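Long-range contact in putative O-GlcNAcase nagJ (Clostridium perfringens, PDB 6PV5), which probably acts as a hexosaminidase of glycoside hydrolase family 84, this chain holding the N-terminal domain, the catalytic barrel and the helical domain that follows: residues Q528-R542 / D555-L569. Residues are numbered along the deposited sequence; the frame is centred on the assembly and turned at random. Where two conformers were deposited one is given.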
ATOM      1  N   GLN A 528      12.536  13.050  28.461  1.00 33.79           N
ATOM      2  CA  GLN A 528      13.320  14.207  28.039  1.00 32.26           C
ATOM      3  C   GLN A 528      14.113  13.923  26.765  1.00 31.81           C
ATOM      4  O   GLN A 528      14.262  14.812  25.919  1.00 29.22           O
ATOM      5  CB  GLN A 528      14.278  14.666  29.136  1.00 37.75           C
ATOM      6  CG  GLN A 528      15.004  15.951  28.781  1.00 43.77           C
ATOM      7  CD  GLN A 528      15.770  16.450  29.978  1.00 60.78           C
ATOM      8  OE1 GLN A 528      15.318  17.344  30.694  1.00 70.38           O
ATOM      9  NE2 GLN A 528      16.920  15.843  30.225  1.00 57.43           N
ATOM     10  N   ASN A 529      14.665  12.709  26.660  0.58 30.59           N
ATOM     11  CA  ASN A 529      15.368  12.290  25.456  0.58 32.15           C
ATOM     12  C   ASN A 529      14.411  12.315  24.261  0.58 31.55           C
ATOM     13  O   ASN A 529      14.749  12.834  23.200  0.58 33.78           O
ATOM     14  CB  ASN A 529      15.972  10.887  25.594  0.58 31.26           C
ATOM     15  CG  ASN A 529      17.194  10.819  26.485  0.58 35.27           C
ATOM     16  OD1 ASN A 529      18.022  11.732  26.493  0.58 34.44           O
ATOM     17  ND2 ASN A 529      17.326   9.724  27.220  0.58 34.16           N
ATOM     18  N   GLU A 530      13.222  11.727  24.426  1.00 31.29           N
ATOM     19  CA  GLU A 530      12.247  11.719  23.336  1.00 32.91           C
ATOM     20  C   GLU A 530      11.923  13.147  22.879  1.00 29.59           C
ATOM     21  O   GLU A 530      12.014  13.449  21.694  1.00 31.26           O
ATOM     22  CB  GLU A 530      10.985  10.963  23.733  1.00 32.05           C
ATOM     23  CG  GLU A 530       9.973  10.828  22.588  1.00 36.10           C
ATOM     24  CD  GLU A 530      10.463  10.236  21.269  1.00 38.07           C
ATOM     25  OE1 GLU A 530      11.512   9.544  21.257  1.00 36.18           O
ATOM     26  OE2 GLU A 530       9.779  10.455  20.241  1.00 37.36           O
ATOM     27  N   PHE A 531      11.615  14.033  23.839  1.00 31.55           N
ATOM     28  CA  PHE A 531      11.160  15.387  23.562  1.00 31.77           C
ATOM     29  C   PHE A 531      12.273  16.194  22.900  1.00 30.41           C
ATOM     30  O   PHE A 531      11.992  17.052  22.057  1.00 26.67           O
ATOM     31  CB  PHE A 531      10.607  16.082  24.814  1.00 29.50           C
ATOM     32  CG  PHE A 531       9.372  15.468  25.435  1.00 33.99           C
ATOM     33  CD1 PHE A 531       8.357  14.928  24.651  1.00 32.01           C
ATOM     34  CD2 PHE A 531       9.207  15.452  26.816  1.00 32.98           C
ATOM     35  CE1 PHE A 531       7.218  14.383  25.238  1.00 31.84           C
ATOM     36  CE2 PHE A 531       8.069  14.911  27.403  1.00 30.94           C
ATOM     37  CZ  PHE A 531       7.074  14.376  26.609  1.00 32.62           C
ATOM     38  N   SER A 532      13.534  15.910  23.260  1.00 30.23           N
ATOM     39  CA  SER A 532      14.641  16.620  22.635  1.00 33.04           C
ATOM     40  C   SER A 532      14.776  16.201  21.171  1.00 32.54           C
ATOM     41  O   SER A 532      15.144  17.013  20.332  1.00 30.76           O
ATOM     42  CB  SER A 532      15.949  16.426  23.368  1.00 37.11           C
ATOM     43  OG  SER A 532      15.783  16.751  24.740  1.00 44.31           O
ATOM     44  N   LYS A 533      14.503  14.932  20.865  1.00 32.77           N
ATOM     45  CA  LYS A 533      14.603  14.498  19.478  1.00 31.52           C
ATOM     46  C   LYS A 533      13.485  15.158  18.675  1.00 29.86           C
ATOM     47  O   LYS A 533      13.718  15.594  17.559  1.00 29.73           O
ATOM     48  CB  LYS A 533      14.529  12.974  19.372  1.00 32.44           C
ATOM     49  CG  LYS A 533      15.712  12.230  19.973  1.00 35.34           C
ATOM     50  CD  LYS A 533      15.430  10.756  20.055  1.00 35.13           C
ATOM     51  CE  LYS A 533      16.530   9.999  20.761  1.00 40.35           C
ATOM     52  NZ  LYS A 533      16.172   8.575  20.959  1.00 42.57           N
ATOM     53  N   MET A 534      12.301  15.276  19.286  1.00 30.05           N
ATOM     54  CA  MET A 534      11.140  15.889  18.661  1.00 30.74           C
ATOM     55  C   MET A 534      11.450  17.344  18.317  1.00 31.19           C
ATOM     56  O   MET A 534      11.042  17.838  17.265  1.00 29.54           O
ATOM     57  CB  MET A 534       9.902  15.826  19.569  1.00 31.53           C
ATOM     58  CG  MET A 534       9.394  14.402  19.815  1.00 34.12           C
ATOM     59  SD  MET A 534       7.945  14.315  20.910  1.00 34.21           S
ATOM     60  CE  MET A 534       6.688  15.215  20.006  1.00 33.40           C
ATOM     61  N   VAL A 535      12.180  18.022  19.210  1.00 30.63           N
ATOM     62  CA  VAL A 535      12.575  19.401  18.956  1.00 31.57           C
ATOM     63  C   VAL A 535      13.467  19.485  17.717  1.00 30.47           C
ATOM     64  O   VAL A 535      13.325  20.417  16.931  1.00 31.67           O
ATOM     65  CB  VAL A 535      13.218  20.081  20.182  1.00 29.83           C
ATOM     66  CG1 VAL A 535      13.909  21.390  19.818  1.00 29.26           C
ATOM     67  CG2 VAL A 535      12.179  20.324  21.268  1.00 33.06           C
ATOM     68  N   GLN A 536      14.371  18.517  17.539  1.00 32.62           N
ATOM     69  CA  GLN A 536      15.448  18.648  16.561  1.00 32.18           C
ATOM     70  C   GLN A 536      15.073  18.142  15.166  1.00 30.17           C
ATOM     71  O   GLN A 536      15.656  18.590  14.181  1.00 27.05           O
ATOM     72  CB  GLN A 536      16.662  17.813  16.966  1.00 36.52           C
ATOM     73  CG  GLN A 536      17.308  18.193  18.285  1.00 47.72           C
ATOM     74  CD  GLN A 536      18.332  17.138  18.631  1.00 57.00           C
ATOM     75  OE1 GLN A 536      19.334  16.968  17.932  1.00 72.72           O
ATOM     76  NE2 GLN A 536      18.079  16.404  19.705  1.00 64.19           N
ATOM     77  N   VAL A 537      14.198  17.136  15.057  1.00 27.66           N
ATOM     78  CA  VAL A 537      14.092  16.485  13.758  1.00 28.77           C
ATOM     79  C   VAL A 537      13.409  17.363  12.700  1.00 26.15           C
ATOM     80  O   VAL A 537      13.779  17.261  11.541  1.00 26.24           O
ATOM     81  CB  VAL A 537      13.547  15.038  13.805  1.00 35.51           C
ATOM     82  CG1 VAL A 537      14.310  14.135  14.769  1.00 33.53           C
ATOM     83  CG2 VAL A 537      12.060  14.975  14.051  1.00 35.30           C
ATOM     84  N   PRO A 538      12.437  18.266  13.014  1.00 26.70           N
ATOM     85  CA  PRO A 538      11.782  19.079  11.983  1.00 26.57           C
ATOM     86  C   PRO A 538      12.737  19.899  11.108  1.00 27.52           C
ATOM     87  O   PRO A 538      12.712  19.775   9.888  1.00 27.06           O
ATOM     88  CB  PRO A 538      10.795  19.940  12.783  1.00 27.53           C
ATOM     89  CG  PRO A 538      10.500  19.056  13.974  1.00 25.57           C
ATOM     90  CD  PRO A 538      11.873  18.537  14.347  1.00 24.95           C
ATOM     91  N   ASN A 539      13.634  20.663  11.739  1.00 26.79           N
ATOM     92  CA  ASN A 539      14.627  21.440  11.011  1.00 27.46           C
ATOM     93  C   ASN A 539      15.489  20.529  10.152  1.00 29.05           C
ATOM     94  O   ASN A 539      15.819  20.890   9.010  1.00 24.76           O
ATOM     95  CB  ASN A 539      15.514  22.262  11.953  1.00 30.82           C
ATOM     96  CG  ASN A 539      14.850  23.550  12.409  1.00 34.40           C
ATOM     97  OD1 ASN A 539      13.677  23.784  12.131  1.00 32.13           O
ATOM     98  ND2 ASN A 539      15.593  24.399  13.106  1.00 35.50           N
ATOM     99  N   LYS A 540      15.881  19.365  10.711  1.00 28.06           N
ATOM    100  CA  LYS A 540      16.768  18.501   9.944  1.00 29.71           C
ATOM    101  C   LYS A 540      16.028  17.943   8.729  1.00 29.80           C
ATOM    102  O   LYS A 540      16.614  17.814   7.651  1.00 30.08           O
ATOM    103  CB  LYS A 540      17.286  17.302  10.741  1.00 34.26           C
ATOM    104  CG  LYS A 540      18.235  17.571  11.901  1.00 36.62           C
ATOM    105  CD  LYS A 540      18.219  16.358  12.829  1.00 41.15           C
ATOM    106  CE  LYS A 540      18.818  16.574  14.204  1.00 49.89           C
ATOM    107  NZ  LYS A 540      20.298  16.560  14.175  1.00 50.96           N
ATOM    108  N   LEU A 541      14.749  17.570   8.917  1.00 28.24           N
ATOM    109  CA  LEU A 541      13.963  17.093   7.789  1.00 29.67           C
ATOM    110  C   LEU A 541      13.695  18.227   6.797  1.00 29.30           C
ATOM    111  O   LEU A 541      13.743  18.005   5.591  1.00 28.32           O
ATOM    112  CB  LEU A 541      12.657  16.476   8.293  1.00 29.82           C
ATOM    113  CG  LEU A 541      12.832  15.118   8.969  1.00 31.24           C
ATOM    114  CD1 LEU A 541      11.584  14.760   9.750  1.00 29.22           C
ATOM    115  CD2 LEU A 541      13.164  14.055   7.920  1.00 29.91           C
ATOM    116  N   ARG A 542      13.424  19.443   7.298  1.00 26.32           N
ATOM    117  CA  ARG A 542      13.100  20.524   6.376  1.00 28.59           C
ATOM    118  C   ARG A 542      14.332  20.841   5.528  1.00 31.45           C
ATOM    119  O   ARG A 542      14.236  21.176   4.343  1.00 32.54           O
ATOM    120  CB  ARG A 542      12.544  21.746   7.104  1.00 28.53           C
ATOM    121  CG  ARG A 542      11.986  22.812   6.162  1.00 29.66           C
ATOM    122  CD  ARG A 542      11.402  23.944   6.983  1.00 27.48           C
ATOM    123  NE  ARG A 542      10.371  23.510   7.908  1.00 26.83           N
ATOM    124  CZ  ARG A 542      10.481  23.381   9.235  1.00 30.35           C
ATOM    125  NH1 ARG A 542      11.627  23.638   9.851  1.00 28.33           N
ATOM    126  NH2 ARG A 542       9.432  22.967   9.933  1.00 25.41           N
ATOM    127  N   ASP A 555       4.619  19.769   6.214  1.00 27.81           N
ATOM    128  CA  ASP A 555       5.312  20.889   6.857  1.00 29.85           C
ATOM    129  C   ASP A 555       4.606  21.393   8.109  1.00 27.33           C
ATOM    130  O   ASP A 555       5.289  21.648   9.095  1.00 29.75           O
ATOM    131  CB  ASP A 555       5.648  22.089   5.968  1.00 28.48           C
ATOM    132  CG  ASP A 555       6.606  23.039   6.700  1.00 31.63           C
ATOM    133  OD1 ASP A 555       7.827  22.744   6.779  1.00 30.50           O
ATOM    134  OD2 ASP A 555       6.119  24.020   7.252  1.00 30.19           O
ATOM    135  N   SER A 556       3.279  21.579   8.073  1.00 29.04           N
ATOM    136  CA  SER A 556       2.544  22.009   9.262  1.00 31.80           C
ATOM    137  C   SER A 556       2.670  21.003  10.412  1.00 32.80           C
ATOM    138  O   SER A 556       2.754  21.401  11.586  1.00 30.74           O
ATOM    139  CB  SER A 556       1.105  22.271   8.967  1.00 33.52           C
ATOM    140  OG  SER A 556       1.005  23.317   8.035  1.00 44.73           O
ATOM    141  N   HIS A 557       2.665  19.704  10.066  1.00 28.60           N
ATOM    142  CA  HIS A 557       2.816  18.639  11.054  1.00 26.50           C
ATOM    143  C   HIS A 557       4.177  18.734  11.738  1.00 25.17           C
ATOM    144  O   HIS A 557       4.256  18.590  12.950  1.00 24.81           O
ATOM    145  CB  HIS A 557       2.566  17.267  10.411  1.00 25.24           C
ATOM    146  CG  HIS A 557       1.143  17.146   9.961  1.00 24.93           C
ATOM    147  ND1 HIS A 557       0.693  17.697   8.772  1.00 26.82           N
ATOM    148  CD2 HIS A 557       0.060  16.610  10.553  1.00 24.33           C
ATOM    149  CE1 HIS A 557      -0.604  17.497   8.646  1.00 23.76           C
ATOM    150  NE2 HIS A 557      -1.014  16.799   9.718  1.00 25.96           N
ATOM    151  N   LEU A 558       5.227  18.963  10.948  1.00 21.88           N
ATOM    152  CA  LEU A 558       6.581  19.043  11.465  1.00 26.69           C
ATOM    153  C   LEU A 558       6.732  20.239  12.412  1.00 27.53           C
ATOM    154  O   LEU A 558       7.421  20.140  13.417  1.00 29.00           O
ATOM    155  CB  LEU A 558       7.550  19.184  10.289  1.00 27.07           C
ATOM    156  CG  LEU A 558       7.796  17.925   9.457  1.00 29.74           C
ATOM    157  CD1 LEU A 558       8.503  18.306   8.171  1.00 35.33           C
ATOM    158  CD2 LEU A 558       8.655  16.915  10.209  1.00 31.61           C
ATOM    159  N   SER A 559       6.114  21.380  12.070  1.00 27.71           N
ATOM    160  CA  SER A 559       6.189  22.582  12.884  1.00 28.14           C
ATOM    161  C   SER A 559       5.504  22.344  14.219  1.00 27.18           C
ATOM    162  O   SER A 559       6.027  22.752  15.251  1.00 25.73           O
ATOM    163  CB  SER A 559       5.566  23.775  12.161  1.00 28.61           C
ATOM    164  OG  SER A 559       6.201  23.941  10.904  1.00 37.36           O
ATOM    165  N   LYS A 560       4.321  21.714  14.172  1.00 24.29           N
ATOM    166  CA  LYS A 560       3.585  21.387  15.378  1.00 25.56           C
ATOM    167  C   LYS A 560       4.403  20.412  16.227  1.00 26.39           C
ATOM    168  O   LYS A 560       4.413  20.526  17.457  1.00 26.19           O
ATOM    169  CB  LYS A 560       2.197  20.819  15.068  1.00 27.17           C
ATOM    170  CG  LYS A 560       1.323  20.639  16.299  1.00 28.41           C
ATOM    171  CD  LYS A 560      -0.136  20.678  16.026  1.00 24.77           C
ATOM    172  CE  LYS A 560      -0.953  20.559  17.289  1.00 27.53           C
ATOM    173  NZ  LYS A 560      -2.404  20.668  16.959  1.00 27.79           N
ATOM    174  N   PHE A 561       5.119  19.498  15.564  1.00 25.63           N
ATOM    175  CA  PHE A 561       5.879  18.456  16.250  1.00 28.78           C
ATOM    176  C   PHE A 561       6.996  19.084  17.084  1.00 28.84           C
ATOM    177  O   PHE A 561       7.261  18.643  18.188  1.00 28.95           O
ATOM    178  CB  PHE A 561       6.533  17.527  15.228  1.00 26.06           C
ATOM    179  CG  PHE A 561       7.107  16.222  15.720  1.00 25.80           C
ATOM    180  CD1 PHE A 561       6.286  15.204  16.194  1.00 26.84           C
ATOM    181  CD2 PHE A 561       8.469  15.966  15.615  1.00 24.62           C
ATOM    182  CE1 PHE A 561       6.818  13.975  16.585  1.00 28.61           C
ATOM    183  CE2 PHE A 561       8.998  14.736  15.999  1.00 27.26           C
ATOM    184  CZ  PHE A 561       8.177  13.734  16.475  1.00 24.42           C
ATOM    185  N   GLU A 562       7.634  20.123  16.537  1.00 30.81           N
ATOM    186  CA  GLU A 562       8.684  20.851  17.232  1.00 31.77           C
ATOM    187  C   GLU A 562       8.146  21.485  18.511  1.00 30.04           C
ATOM    188  O   GLU A 562       8.816  21.432  19.536  1.00 32.55           O
ATOM    189  CB  GLU A 562       9.289  21.930  16.332  1.00 33.76           C
ATOM    190  CG  GLU A 562      10.551  22.532  16.925  1.00 40.51           C
ATOM    191  CD  GLU A 562      11.257  23.566  16.064  1.00 40.74           C
ATOM    192  OE1 GLU A 562      11.493  23.301  14.872  1.00 42.39           O
ATOM    193  OE2 GLU A 562      11.591  24.627  16.599  1.00 45.04           O
ATOM    194  N   ILE A 563       6.950  22.083  18.442  1.00 27.24           N
ATOM    195  CA  ILE A 563       6.296  22.707  19.587  1.00 26.21           C
ATOM    196  C   ILE A 563       5.918  21.664  20.649  1.00 28.18           C
ATOM    197  O   ILE A 563       6.057  21.944  21.846  1.00 26.59           O
ATOM    198  CB  ILE A 563       5.057  23.525  19.155  1.00 29.75           C
ATOM    199  CG1 ILE A 563       5.374  24.592  18.100  1.00 29.66           C
ATOM    200  CG2 ILE A 563       4.334  24.125  20.364  1.00 28.07           C
ATOM    201  CD1 ILE A 563       4.148  25.391  17.684  1.00 28.33           C
ATOM    202  N   TYR A 564       5.390  20.494  20.230  1.00 23.49           N
ATOM    203  CA  TYR A 564       5.156  19.398  21.161  1.00 26.43           C
ATOM    204  C   TYR A 564       6.451  19.056  21.908  1.00 26.49           C
ATOM    205  O   TYR A 564       6.424  18.872  23.117  1.00 26.91           O
ATOM    206  CB  TYR A 564       4.651  18.131  20.459  1.00 23.78           C
ATOM    207  CG  TYR A 564       3.161  18.075  20.287  1.00 23.34           C
ATOM    208  CD1 TYR A 564       2.326  18.041  21.397  1.00 22.91           C
ATOM    209  CD2 TYR A 564       2.589  18.035  19.025  1.00 20.48           C
ATOM    210  CE1 TYR A 564       0.952  17.996  21.255  1.00 24.15           C
ATOM    211  CE2 TYR A 564       1.213  18.002  18.869  1.00 20.71           C
ATOM    212  CZ  TYR A 564       0.399  17.972  19.983  1.00 24.10           C
ATOM    213  OH  TYR A 564      -0.958  17.889  19.863  1.00 26.86           O
ATOM    214  N   GLY A 565       7.576  18.973  21.190  1.00 26.91           N
ATOM    215  CA  GLY A 565       8.855  18.703  21.840  1.00 29.14           C
ATOM    216  C   GLY A 565       9.121  19.674  22.996  1.00 31.66           C
ATOM    217  O   GLY A 565       9.389  19.269  24.136  1.00 28.51           O
ATOM    218  N   ASN A 566       8.993  20.969  22.685  1.00 31.75           N
ATOM    219  CA  ASN A 566       9.210  22.053  23.632  1.00 31.95           C
ATOM    220  C   ASN A 566       8.196  21.997  24.768  1.00 33.58           C
ATOM    221  O   ASN A 566       8.559  22.210  25.928  1.00 34.45           O
ATOM    222  CB  ASN A 566       9.205  23.407  22.921  1.00 32.90           C
ATOM    223  CG  ASN A 566      10.513  23.626  22.199  1.00 33.35           C
ATOM    224  OD1 ASN A 566      11.569  23.300  22.737  1.00 33.37           O
ATOM    225  ND2 ASN A 566      10.461  24.146  20.987  1.00 33.29           N
ATOM    226  N   ALA A 567       6.932  21.685  24.438  1.00 31.27           N
ATOM    227  CA  ALA A 567       5.909  21.618  25.468  1.00 27.97           C
ATOM    228  C   ALA A 567       6.216  20.451  26.403  1.00 29.43           C
ATOM    229  O   ALA A 567       5.999  20.544  27.617  1.00 31.31           O
ATOM    230  CB  ALA A 567       4.543  21.505  24.838  1.00 28.73           C
ATOM    231  N   GLY A 568       6.732  19.351  25.832  1.00 29.60           N
ATOM    232  CA  GLY A 568       7.063  18.181  26.632  1.00 29.14           C
ATOM    233  C   GLY A 568       8.234  18.474  27.576  1.00 28.29           C
ATOM    234  O   GLY A 568       8.187  18.120  28.746  1.00 29.11           O
ATOM    235  N   LEU A 569       9.277  19.129  27.058  1.00 28.83           N
ATOM    236  CA  LEU A 569      10.408  19.561  27.878  1.00 32.53           C
ATOM    237  C   LEU A 569       9.941  20.458  29.030  1.00 35.00           C
ATOM    238  O   LEU A 569      10.410  20.288  30.156  1.00 32.13           O
ATOM    239  CB  LEU A 569      11.456  20.263  27.010  1.00 28.75           C
ATOM    240  CG  LEU A 569      12.184  19.343  26.035  1.00 31.03           C
ATOM    241  CD1 LEU A 569      13.113  20.127  25.104  1.00 27.71           C
ATOM    242  CD2 LEU A 569      12.922  18.231  26.794  1.00 29.42           C
TER
HETATM  243  O   HOH W   1      12.951  19.400  30.448  1.00 36.72           O
HETATM  244  O   HOH W   2      13.598  21.603  14.549  1.00 37.65           O
HETATM  245  O   HOH W   3       9.952  23.443  12.825  1.00 49.51           O
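F531 lies flat on G568 where two neighbouring helices pair antiparallel in the helical bundle of the post-catalytic domain. The axes of segments 528-542 and 555-569 run at 153° and come within 7.2 Å. G568 CA sits over the ring centre, 3.5 Å from the F531 centroid, a CH-pi contact. G565 is the second glycine facing helix 528-542. V535 and L569 pack as knobs into holes. V535 CG2 enters among E562, G565, N566 and L569, while L569 CD2 reaches F531 CB and Q528 CG. M534 bends at its last torsion (chi3 63°), which lays CE over one face of F561, 4.0 Å from the ring centroid. The sulfur is oblique to that ring, in a Met-aromatic contact. V537 CG2 and P538 CG meet the edge of F561, and F486 and H489 meet the same ring edge-to-face. One water accepts from N539 N and donates to V535 O, bridging the turn where the kinked helix lacks that direct bond; it also donates to E562 OE1. A second water links E562 OE1 to R542 NH2. R542 salt-bridges D555: the bond from NE to OD1 is 2.9 Å long, almost straight (N-H...O 176°), in the guanidinium plane and on the syn lone pair.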